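Local structure of phosphotriesterase homology protein (Escherichia coli, 1BF6) at residues His13-Leu18 against Gly59-Phe64; His91-Ser96 against Thr133-Lys138; Val183-Leu188 against Phe207-Lys212. The protein uses two zinc ions per subunit to hydrolyse phosphorylated glyceryl acetates, and also acts on aromatic acetates and propionates. All blocks are in the same frame, centred on the assembly; numbering follows the deposited sequence.

Interaction 1. Residues His13-Leu18 against Gly59-Phe64. With ZN (zinc ion), chain C.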
loop_
_atom_site.group_PDB
_atom_site.type_symbol
_atom_site.label_atom_id
_atom_site.label_comp_id
_atom_site.label_asym_id
_atom_site.label_seq_id
_atom_site.Cartn_x
_atom_site.Cartn_y
_atom_site.Cartn_z
ATOM N N HIS A 13 -2.436 3.126 6.260
ATOM C CA HIS A 13 -3.780 2.961 6.771
ATOM C C HIS A 13 -4.038 4.157 7.653
ATOM O O HIS A 13 -3.199 4.480 8.491
ATOM C CB HIS A 13 -3.906 1.690 7.606
ATOM C CG HIS A 13 -3.714 0.447 6.812
ATOM N ND1 HIS A 13 -4.695 -0.120 6.028
ATOM C CD2 HIS A 13 -2.600 -0.293 6.605
ATOM C CE1 HIS A 13 -4.158 -1.149 5.379
ATOM N NE2 HIS A 13 -2.891 -1.287 5.702
ATOM N N LEU A 14 -5.135 4.865 7.395
ATOM C CA LEU A 14 -5.539 6.015 8.203
ATOM C C LEU A 14 -6.683 5.578 9.113
ATOM O O LEU A 14 -6.840 6.080 10.231
ATOM C CB LEU A 14 -5.970 7.177 7.316
ATOM C CG LEU A 14 -4.833 7.672 6.417
ATOM C CD1 LEU A 14 -5.294 8.907 5.672
ATOM C CD2 LEU A 14 -3.609 7.981 7.266
ATOM N N HIS A 15 -7.517 4.675 8.598
ATOM C CA HIS A 15 -8.611 4.134 9.371
ATOM C C HIS A 15 -8.793 2.678 8.992
ATOM O O HIS A 15 -9.289 2.353 7.910
ATOM C CB HIS A 15 -9.918 4.897 9.177
ATOM C CG HIS A 15 -11.040 4.361 10.012
ATOM N ND1 HIS A 15 -11.553 3.093 9.838
ATOM C CD2 HIS A 15 -11.724 4.904 11.048
ATOM C CE1 HIS A 15 -12.504 2.877 10.731
ATOM N NE2 HIS A 15 -12.628 3.961 11.477
ATOM N N ILE A 16 -8.337 1.813 9.885
ATOM C CA ILE A 16 -8.434 0.380 9.696
ATOM C C ILE A 16 -8.891 -0.212 11.014
ATOM O O ILE A 16 -8.576 0.321 12.085
ATOM C CB ILE A 16 -7.080 -0.242 9.256
ATOM C CG1 ILE A 16 -7.229 -1.751 9.075
ATOM C CG2 ILE A 16 -5.966 0.093 10.257
ATOM C CD1 ILE A 16 -6.024 -2.427 8.464
ATOM N N ASP A 17 -9.690 -1.270 10.932
ATOM C CA ASP A 17 -10.193 -1.934 12.125
ATOM C C ASP A 17 -10.207 -3.447 11.962
ATOM O O ASP A 17 -11.159 -4.011 11.419
ATOM C CB ASP A 17 -11.601 -1.427 12.478
ATOM C CG ASP A 17 -12.093 -1.927 13.847
ATOM O OD1 ASP A 17 -11.381 -2.709 14.506
ATOM O OD2 ASP A 17 -13.197 -1.523 14.269
ATOM N N LEU A 18 -9.131 -4.088 12.416
ATOM C CA LEU A 18 -9.005 -5.541 12.387
ATOM C C LEU A 18 -9.094 -6.048 13.835
ATOM O O LEU A 18 -8.657 -7.165 14.143
ATOM C CB LEU A 18 -7.663 -5.965 11.785
ATOM C CG LEU A 18 -7.366 -5.588 10.332
ATOM C CD1 LEU A 18 -6.135 -6.343 9.870
ATOM C CD2 LEU A 18 -8.560 -5.923 9.447
ATOM N N GLY A 59 -12.244 -2.700 7.510
ATOM C CA GLY A 59 -12.679 -1.628 8.388
ATOM C C GLY A 59 -12.514 -0.232 7.821
ATOM O O GLY A 59 -12.320 0.729 8.578
ATOM N N ARG A 60 -12.605 -0.112 6.493
ATOM C CA ARG A 60 -12.482 1.184 5.829
ATOM C C ARG A 60 -13.572 2.142 6.307
ATOM O O ARG A 60 -14.672 1.724 6.678
ATOM C CB ARG A 60 -12.578 1.005 4.301
ATOM C CG ARG A 60 -12.343 2.286 3.464
ATOM C CD ARG A 60 -12.599 2.029 1.964
ATOM N NE ARG A 60 -14.016 1.759 1.718
ATOM C CZ ARG A 60 -14.486 0.959 0.761
ATOM N NH1 ARG A 60 -13.663 0.341 -0.076
ATOM N NH2 ARG A 60 -15.789 0.722 0.692
ATOM N N ASN A 61 -13.260 3.434 6.285
ATOM C CA ASN A 61 -14.193 4.469 6.691
ATOM C C ASN A 61 -13.957 5.676 5.799
ATOM O O ASN A 61 -13.125 6.538 6.111
ATOM C CB ASN A 61 -13.960 4.848 8.153
ATOM C CG ASN A 61 -15.089 5.663 8.735
ATOM O OD1 ASN A 61 -15.479 5.439 9.878
ATOM N ND2 ASN A 61 -15.607 6.629 7.979
ATOM N N ALA A 62 -14.708 5.743 4.702
ATOM C CA ALA A 62 -14.589 6.832 3.741
ATOM C C ALA A 62 -14.798 8.215 4.358
ATOM O O ALA A 62 -14.056 9.145 4.052
ATOM C CB ALA A 62 -15.570 6.617 2.571
ATOM N N GLN A 63 -15.779 8.347 5.246
ATOM C CA GLN A 63 -16.056 9.638 5.863
ATOM C C GLN A 63 -14.864 10.142 6.679
ATOM O O GLN A 63 -14.498 11.317 6.601
ATOM C CB GLN A 63 -17.308 9.573 6.733
ATOM C CG GLN A 63 -17.811 10.934 7.127
ATOM C CD GLN A 63 -18.117 11.802 5.924
ATOM O OE1 GLN A 63 -18.963 11.456 5.098
ATOM N NE2 GLN A 63 -17.420 12.924 5.805
ATOM N N PHE A 64 -14.241 9.223 7.409
ATOM C CA PHE A 64 -13.075 9.516 8.239
ATOM C C PHE A 64 -11.958 10.063 7.364
ATOM O O PHE A 64 -11.268 11.013 7.746
ATOM C CB PHE A 64 -12.615 8.222 8.908
ATOM C CG PHE A 64 -11.519 8.402 9.921
ATOM C CD1 PHE A 64 -10.187 8.496 9.526
ATOM C CD2 PHE A 64 -11.817 8.403 11.283
ATOM C CE1 PHE A 64 -9.168 8.582 10.474
ATOM C CE2 PHE A 64 -10.808 8.487 12.237
ATOM C CZ PHE A 64 -9.490 8.575 11.833
HETATM ZN ZN ZN C . -1.325 -2.542 4.891
HETATM O O HOH W 1 -10.290 3.868 5.879
#
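The imidazole of H15 is held by the chain entering helix 62-72 and by F64 in its first turn. With CG anti to the backbone N (chi1 -178°), H15 reaches across so that CB of N61 sits 3.4 Å from its ring centroid, almost on the ring normal, a CH-pi contact over one face. The ring's CD2 edge meets F64 in an edge-to-face pair, planes 65° apart: H15 CD2 comes within 3.5 Å of F64 CD2, and H15 CB lies over the same phenyl face. In the imidazole plane, ND1 gives a weak hydrogen bond to G59 O (2.8 Å, N-H...O 124°). G59 suits its place because a beta carbon there would strike D17 N and its own preceding carbonyl. A water joins H15 O to N61 N, receiving from the amide and donating to the carbonyl. H13, two residues earlier, takes no part in this packing; its NE2 binds zinc at 2.2 Å, with H11, E124 and D242 completing the set, and ND1 is hydrogen-bonded to T54 OG1. Chemically, the two histidines differ: H13 is a metal ligand, whereas H15 has N61 CB over one face, its edge against F64 and one weak, bent bond, so its orientation probably depends more on packing than on polar grip.

Interaction 2. Residues His91-Ser96 against Thr133-Lys138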
loop_
_atom_site.group_PDB
_atom_site.type_symbol
_atom_site.label_atom_id
_atom_site.label_comp_id
_atom_site.label_asym_id
_atom_site.label_seq_id
_atom_site.Cartn_x
_atom_site.Cartn_y
_atom_site.Cartn_z
ATOM N N HIS A 91 -18.999 -14.296 2.012
ATOM C CA HIS A 91 -19.419 -14.071 0.629
ATOM C C HIS A 91 -18.357 -14.078 -0.472
ATOM O O HIS A 91 -18.694 -14.063 -1.660
ATOM C CB HIS A 91 -20.336 -12.844 0.526
ATOM C CG HIS A 91 -19.656 -11.529 0.770
ATOM N ND1 HIS A 91 -19.937 -10.741 1.864
ATOM C CD2 HIS A 91 -18.797 -10.811 0.003
ATOM C CE1 HIS A 91 -19.295 -9.591 1.757
ATOM N NE2 HIS A 91 -18.596 -9.608 0.635
ATOM N N VAL A 92 -17.076 -14.075 -0.100
ATOM C CA VAL A 92 -16.048 -14.141 -1.130
ATOM C C VAL A 92 -16.137 -15.524 -1.798
ATOM O O VAL A 92 -15.926 -15.658 -3.005
ATOM C CB VAL A 92 -14.630 -13.884 -0.563
ATOM C CG1 VAL A 92 -13.570 -14.170 -1.628
ATOM C CG2 VAL A 92 -14.534 -12.444 -0.084
ATOM N N ALA A 93 -16.501 -16.544 -1.024
ATOM C CA ALA A 93 -16.624 -17.893 -1.571
ATOM C C ALA A 93 -17.938 -18.108 -2.334
ATOM O O ALA A 93 -17.949 -18.780 -3.361
ATOM C CB ALA A 93 -16.488 -18.938 -0.461
ATOM N N THR A 94 -19.024 -17.513 -1.842
ATOM C CA THR A 94 -20.343 -17.685 -2.448
ATOM C C THR A 94 -20.672 -16.791 -3.633
ATOM O O THR A 94 -21.515 -17.145 -4.466
ATOM C CB THR A 94 -21.462 -17.602 -1.403
ATOM O OG1 THR A 94 -21.485 -16.302 -0.800
ATOM C CG2 THR A 94 -21.260 -18.676 -0.339
ATOM N N ARG A 95 -20.038 -15.622 -3.713
ATOM C CA ARG A 95 -20.267 -14.750 -4.866
ATOM C C ARG A 95 -19.380 -15.248 -6.011
ATOM O O ARG A 95 -18.411 -15.983 -5.787
ATOM C CB ARG A 95 -19.947 -13.290 -4.530
ATOM C CG ARG A 95 -20.985 -12.660 -3.637
ATOM C CD ARG A 95 -20.654 -11.247 -3.279
ATOM N NE ARG A 95 -21.544 -10.764 -2.232
ATOM C CZ ARG A 95 -21.479 -9.555 -1.686
ATOM N NH1 ARG A 95 -20.561 -8.683 -2.089
ATOM N NH2 ARG A 95 -22.311 -9.229 -0.707
ATOM N N SER A 96 -19.755 -14.927 -7.243
ATOM C CA SER A 96 -18.958 -15.342 -8.394
ATOM C C SER A 96 -17.860 -14.299 -8.595
ATOM O O SER A 96 -17.993 -13.150 -8.146
ATOM C CB SER A 96 -19.824 -15.376 -9.654
ATOM O OG SER A 96 -20.174 -14.052 -10.047
ATOM N N THR A 133 -4.157 -19.139 -1.916
ATOM C CA THR A 133 -5.296 -20.036 -1.705
ATOM C C THR A 133 -6.315 -19.863 -2.843
ATOM O O THR A 133 -6.272 -18.875 -3.582
ATOM C CB THR A 133 -6.019 -19.705 -0.378
ATOM O OG1 THR A 133 -6.727 -18.465 -0.522
ATOM C CG2 THR A 133 -5.018 -19.590 0.782
ATOM N N PRO A 134 -7.229 -20.838 -3.014
ATOM C CA PRO A 134 -8.242 -20.737 -4.071
ATOM C C PRO A 134 -9.055 -19.433 -3.989
ATOM O O PRO A 134 -9.352 -18.817 -5.017
ATOM C CB PRO A 134 -9.119 -21.962 -3.804
ATOM C CG PRO A 134 -8.125 -22.975 -3.372
ATOM C CD PRO A 134 -7.238 -22.182 -2.407
ATOM N N LEU A 135 -9.407 -18.994 -2.779
ATOM C CA LEU A 135 -10.173 -17.758 -2.633
ATOM C C LEU A 135 -9.348 -16.522 -2.986
ATOM O O LEU A 135 -9.874 -15.542 -3.509
ATOM C CB LEU A 135 -10.751 -17.622 -1.224
ATOM C CG LEU A 135 -11.846 -18.630 -0.858
ATOM C CD1 LEU A 135 -12.327 -18.350 0.563
ATOM C CD2 LEU A 135 -13.012 -18.506 -1.833
ATOM N N GLU A 136 -8.063 -16.549 -2.648
ATOM C CA GLU A 136 -7.176 -15.436 -2.985
ATOM C C GLU A 136 -7.007 -15.373 -4.512
ATOM O O GLU A 136 -7.030 -14.289 -5.097
ATOM C CB GLU A 136 -5.830 -15.610 -2.288
ATOM C CG GLU A 136 -5.893 -15.212 -0.819
ATOM C CD GLU A 136 -4.740 -15.740 0.005
ATOM O OE1 GLU A 136 -3.853 -16.434 -0.530
ATOM O OE2 GLU A 136 -4.728 -15.454 1.216
ATOM N N GLU A 137 -6.861 -16.533 -5.152
ATOM C CA GLU A 137 -6.734 -16.589 -6.604
ATOM C C GLU A 137 -7.951 -15.926 -7.250
ATOM O O GLU A 137 -7.814 -15.107 -8.161
ATOM C CB GLU A 137 -6.619 -18.029 -7.096
ATOM C CG GLU A 137 -6.601 -18.123 -8.626
ATOM C CD GLU A 137 -6.509 -19.542 -9.140
ATOM O OE1 GLU A 137 -7.100 -20.454 -8.518
ATOM O OE2 GLU A 137 -5.863 -19.744 -10.182
ATOM N N LYS A 138 -9.135 -16.266 -6.744
ATOM C CA LYS A 138 -10.401 -15.723 -7.239
ATOM C C LYS A 138 -10.430 -14.203 -7.071
ATOM O O LYS A 138 -10.874 -13.475 -7.966
ATOM C CB LYS A 138 -11.557 -16.352 -6.465
ATOM C CG LYS A 138 -12.949 -15.977 -6.915
ATOM C CD LYS A 138 -13.945 -16.564 -5.913
ATOM C CE LYS A 138 -15.365 -16.546 -6.408
ATOM N NZ LYS A 138 -16.233 -17.232 -5.396
#
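A helix start and a short helical turn meet here on the periphery of the TIM barrel: T133-K138 opens helix 134-150, and H91-S96 carries the short, loosely formed helical turn 91-94 that precedes helix 97-109. The contact rests on K138. Its CG stands anti to the backbone N (chi1 -176°) and the rest of the chain is fully extended, so the ammonium is delivered at full reach to the backbone of the turn. There NZ donates to R95 O at 2.5 Å, a short bond nearly along the C=O axis, and to V92 O at 2.9 Å in the carbonyl plane. A93 O is also near, but at a poor angle. Lysine suits the task, since a long flexible arm ends in a charge that can bind two carbonyls at once; the carbonyls of a helical turn point toward its C-terminal end, where a positive charge is likely to be favourable. One turn earlier on the helix, L135 supplies the apolar half: CD2 lies 3.8 Å from A93 CB and rather farther from V92 CG1, and the small alanine lets the leucine tip come close to the turn's backbone. T133 and E136 do not touch the turn, but they fix the helix start as a capping box: E136 N donates to T133 OG1 (3.2 Å), and T133 N returns a bond to E136 OE1, met from above the carboxylate plane. Both cap residues are tied further to D85. The extended side chain of R95 leads away from helix 134-150 and lays its guanidinium over the rim of the H91 ring. Around the contact, L135 also packs on F88 of a loop, while K138 lies against V97 and L100, joining helix 134-150 to helix 97-109 as well as to the turn before it.

Interaction 3. Residues Val183-Leu188 against Phe207-Lys212. With ZN (zinc ion), chain D; SO4 (sulfate ion), chain F.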
loop_
_atom_site.group_PDB
_atom_site.type_symbol
_atom_site.label_atom_id
_atom_site.label_comp_id
_atom_site.label_asym_id
_atom_site.label_seq_id
_atom_site.Cartn_x
_atom_site.Cartn_y
_atom_site.Cartn_z
ATOM N N VAL A 183 3.862 -4.381 -6.121
ATOM C CA VAL A 183 3.925 -5.466 -5.133
ATOM C C VAL A 183 4.294 -4.977 -3.723
ATOM O O VAL A 183 5.409 -4.500 -3.491
ATOM C CB VAL A 183 4.922 -6.559 -5.584
ATOM C CG1 VAL A 183 4.956 -7.704 -4.584
ATOM C CG2 VAL A 183 4.530 -7.092 -6.959
ATOM N N GLY A 184 3.353 -5.128 -2.793
ATOM C CA GLY A 184 3.562 -4.674 -1.426
ATOM C C GLY A 184 4.375 -5.596 -0.540
ATOM O O GLY A 184 4.420 -6.809 -0.751
ATOM N N HIS A 185 5.031 -5.000 0.460
ATOM C CA HIS A 185 5.852 -5.722 1.434
ATOM C C HIS A 185 6.969 -6.587 0.888
ATOM O O HIS A 185 7.103 -7.746 1.275
ATOM C CB HIS A 185 4.976 -6.587 2.342
ATOM C CG HIS A 185 3.694 -5.940 2.731
ATOM N ND1 HIS A 185 3.556 -4.602 3.013
ATOM C CD2 HIS A 185 2.450 -6.466 2.810
ATOM C CE1 HIS A 185 2.277 -4.364 3.227
ATOM N NE2 HIS A 185 1.599 -5.480 3.109
ATOM N N CYS A 186 7.795 -6.039 0.002
ATOM C CA CYS A 186 8.905 -6.817 -0.541
ATOM C C CYS A 186 10.128 -6.731 0.365
ATOM O O CYS A 186 11.136 -7.390 0.113
ATOM C CB CYS A 186 9.296 -6.303 -1.929
ATOM S SG CYS A 186 8.016 -6.468 -3.187
ATOM N N ASP A 187 9.993 -5.967 1.447
ATOM C CA ASP A 187 11.093 -5.711 2.380
ATOM C C ASP A 187 10.979 -6.317 3.795
ATOM O O ASP A 187 11.266 -5.645 4.785
ATOM C CB ASP A 187 11.297 -4.188 2.475
ATOM C CG ASP A 187 10.093 -3.466 3.085
ATOM O OD1 ASP A 187 8.965 -4.021 3.062
ATOM O OD2 ASP A 187 10.257 -2.330 3.596
ATOM N N LEU A 188 10.588 -7.585 3.890
ATOM C CA LEU A 188 10.481 -8.252 5.193
ATOM C C LEU A 188 11.496 -9.391 5.358
ATOM O O LEU A 188 11.490 -10.115 6.352
ATOM C CB LEU A 188 9.045 -8.729 5.444
ATOM C CG LEU A 188 8.077 -7.599 5.796
ATOM C CD1 LEU A 188 6.622 -8.050 5.701
ATOM C CD2 LEU A 188 8.400 -7.086 7.181
ATOM N N PHE A 207 8.963 -1.023 -0.585
ATOM C CA PHE A 207 9.680 -1.211 0.670
ATOM C C PHE A 207 8.756 -0.372 1.550
ATOM O O PHE A 207 8.973 0.833 1.752
ATOM C CB PHE A 207 11.098 -0.606 0.611
ATOM C CG PHE A 207 12.104 -1.454 -0.147
ATOM C CD1 PHE A 207 11.871 -1.848 -1.472
ATOM C CD2 PHE A 207 13.295 -1.856 0.462
ATOM C CE1 PHE A 207 12.808 -2.629 -2.170
ATOM C CE2 PHE A 207 14.235 -2.634 -0.226
ATOM C CZ PHE A 207 13.990 -3.024 -1.548
ATOM N N ASP A 208 7.667 -1.000 1.995
ATOM C CA ASP A 208 6.636 -0.321 2.790
ATOM C C ASP A 208 6.476 -0.749 4.251
ATOM O O ASP A 208 5.453 -0.435 4.871
ATOM C CB ASP A 208 5.270 -0.432 2.093
ATOM C CG ASP A 208 4.919 -1.864 1.710
ATOM O OD1 ASP A 208 5.392 -2.807 2.376
ATOM O OD2 ASP A 208 4.192 -2.047 0.706
ATOM N N THR A 209 7.448 -1.488 4.778
ATOM C CA THR A 209 7.398 -1.914 6.177
ATOM C C THR A 209 8.552 -1.243 6.953
ATOM O O THR A 209 9.058 -1.775 7.953
ATOM C CB THR A 209 7.454 -3.451 6.322
ATOM O OG1 THR A 209 8.650 -3.966 5.725
ATOM C CG2 THR A 209 6.224 -4.107 5.652
ATOM N N ILE A 210 8.960 -0.075 6.460
ATOM C CA ILE A 210 10.031 0.706 7.073
ATOM C C ILE A 210 9.681 0.982 8.533
ATOM O O ILE A 210 8.572 1.423 8.829
ATOM C CB ILE A 210 10.228 2.031 6.310
ATOM C CG1 ILE A 210 10.913 1.753 4.964
ATOM C CG2 ILE A 210 11.040 3.032 7.141
ATOM C CD1 ILE A 210 10.714 2.859 3.932
ATOM N N GLY A 211 10.622 0.688 9.433
ATOM C CA GLY A 211 10.391 0.907 10.855
ATOM C C GLY A 211 9.978 -0.347 11.615
ATOM O O GLY A 211 10.026 -0.366 12.844
ATOM N N LYS A 212 9.564 -1.389 10.894
ATOM C CA LYS A 212 9.143 -2.649 11.515
ATOM C C LYS A 212 10.361 -3.546 11.660
ATOM O O LYS A 212 10.438 -4.643 11.107
ATOM C CB LYS A 212 8.026 -3.305 10.682
ATOM C CG LYS A 212 6.825 -2.363 10.521
ATOM C CD LYS A 212 5.543 -3.012 10.016
ATOM C CE LYS A 212 4.426 -1.981 10.068
ATOM N NZ LYS A 212 3.103 -2.571 9.757
HETATM ZN ZN ZN D . -0.469 -5.585 3.783
HETATM S S SO4 F . 1.581 -5.445 12.086
HETATM O O1 SO4 F . 1.663 -6.288 13.276
HETATM O O2 SO4 F . 0.139 -4.986 11.902
HETATM O O3 SO4 F . 2.456 -4.166 12.189
HETATM O O4 SO4 F . 2.087 -6.230 10.878
#
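Two carboxylates, D208 and D187, pin the chain after strand 181-183 to the chain after strand 204-207, and this buried part is dense. H185 ND1 donates to D208 OD1 at 2.6 Å, the oxygen near the imidazole plane while the ring approaches from above the carboxylate plane. The same aspartate takes H185 N on the syn lone pair of OD2 (3.1 Å), so backbone and ring of one histidine are gripped together. H185 NE2 is thereby aimed at zinc, which it binds at 2.2 Å with H157 and E124. Such a His-carboxylate pair at the C-terminal ends of neighbouring TIM-barrel strands makes D208 a second-shell residue, and it may make the imidazole a stronger metal donor. D187, its CB against the F207 ring, accepts T209 OG1 on OD1 (2.7 Å) and T209 N on OD2 (3.2 Å, N-H...O 161°); R221 forms a salt bridge with OD2 and also bonds T209 OG1 through NH2. An alanine here would remove both acceptors of T209 and the salt-bridge partner of R221, and would probably loosen the start of the T209-K212 turn. The charge of R221 may also ease the 3.8 Å approach of D187 OD1 to D208 OD1. Toward solvent the bonds thin out: L188 adds only apolar contact, CD2 3.5 Å from T209 OG1, G211 carries the positive phi of the type II turn, and extended K212 carries NZ to D242 O and to O3 of a sulfate probably from the crystallisation liquor.

Overall arrangement
The three contacts follow one another along the chain, each closing before the next opens, and none touches another. The centres of interactions 1 and 2 are about 23 Å apart. Those of interactions 1 and 3 are about 20 Å apart, and those of interactions 2 and 3 about 26 Å. Interactions 1 and 3 approach the binuclear centre from different strands: the first follows strand 7-12 and supplies a ligand to one zinc, the third follows strand 181-183 and supplies a ligand to the other, while E124, on strand 122-126, binds both metals. Interaction 2 lies on the surface, away from the annotated sites, and ties together peripheral helices that follow strands 75-80 and 122-126 in the chain.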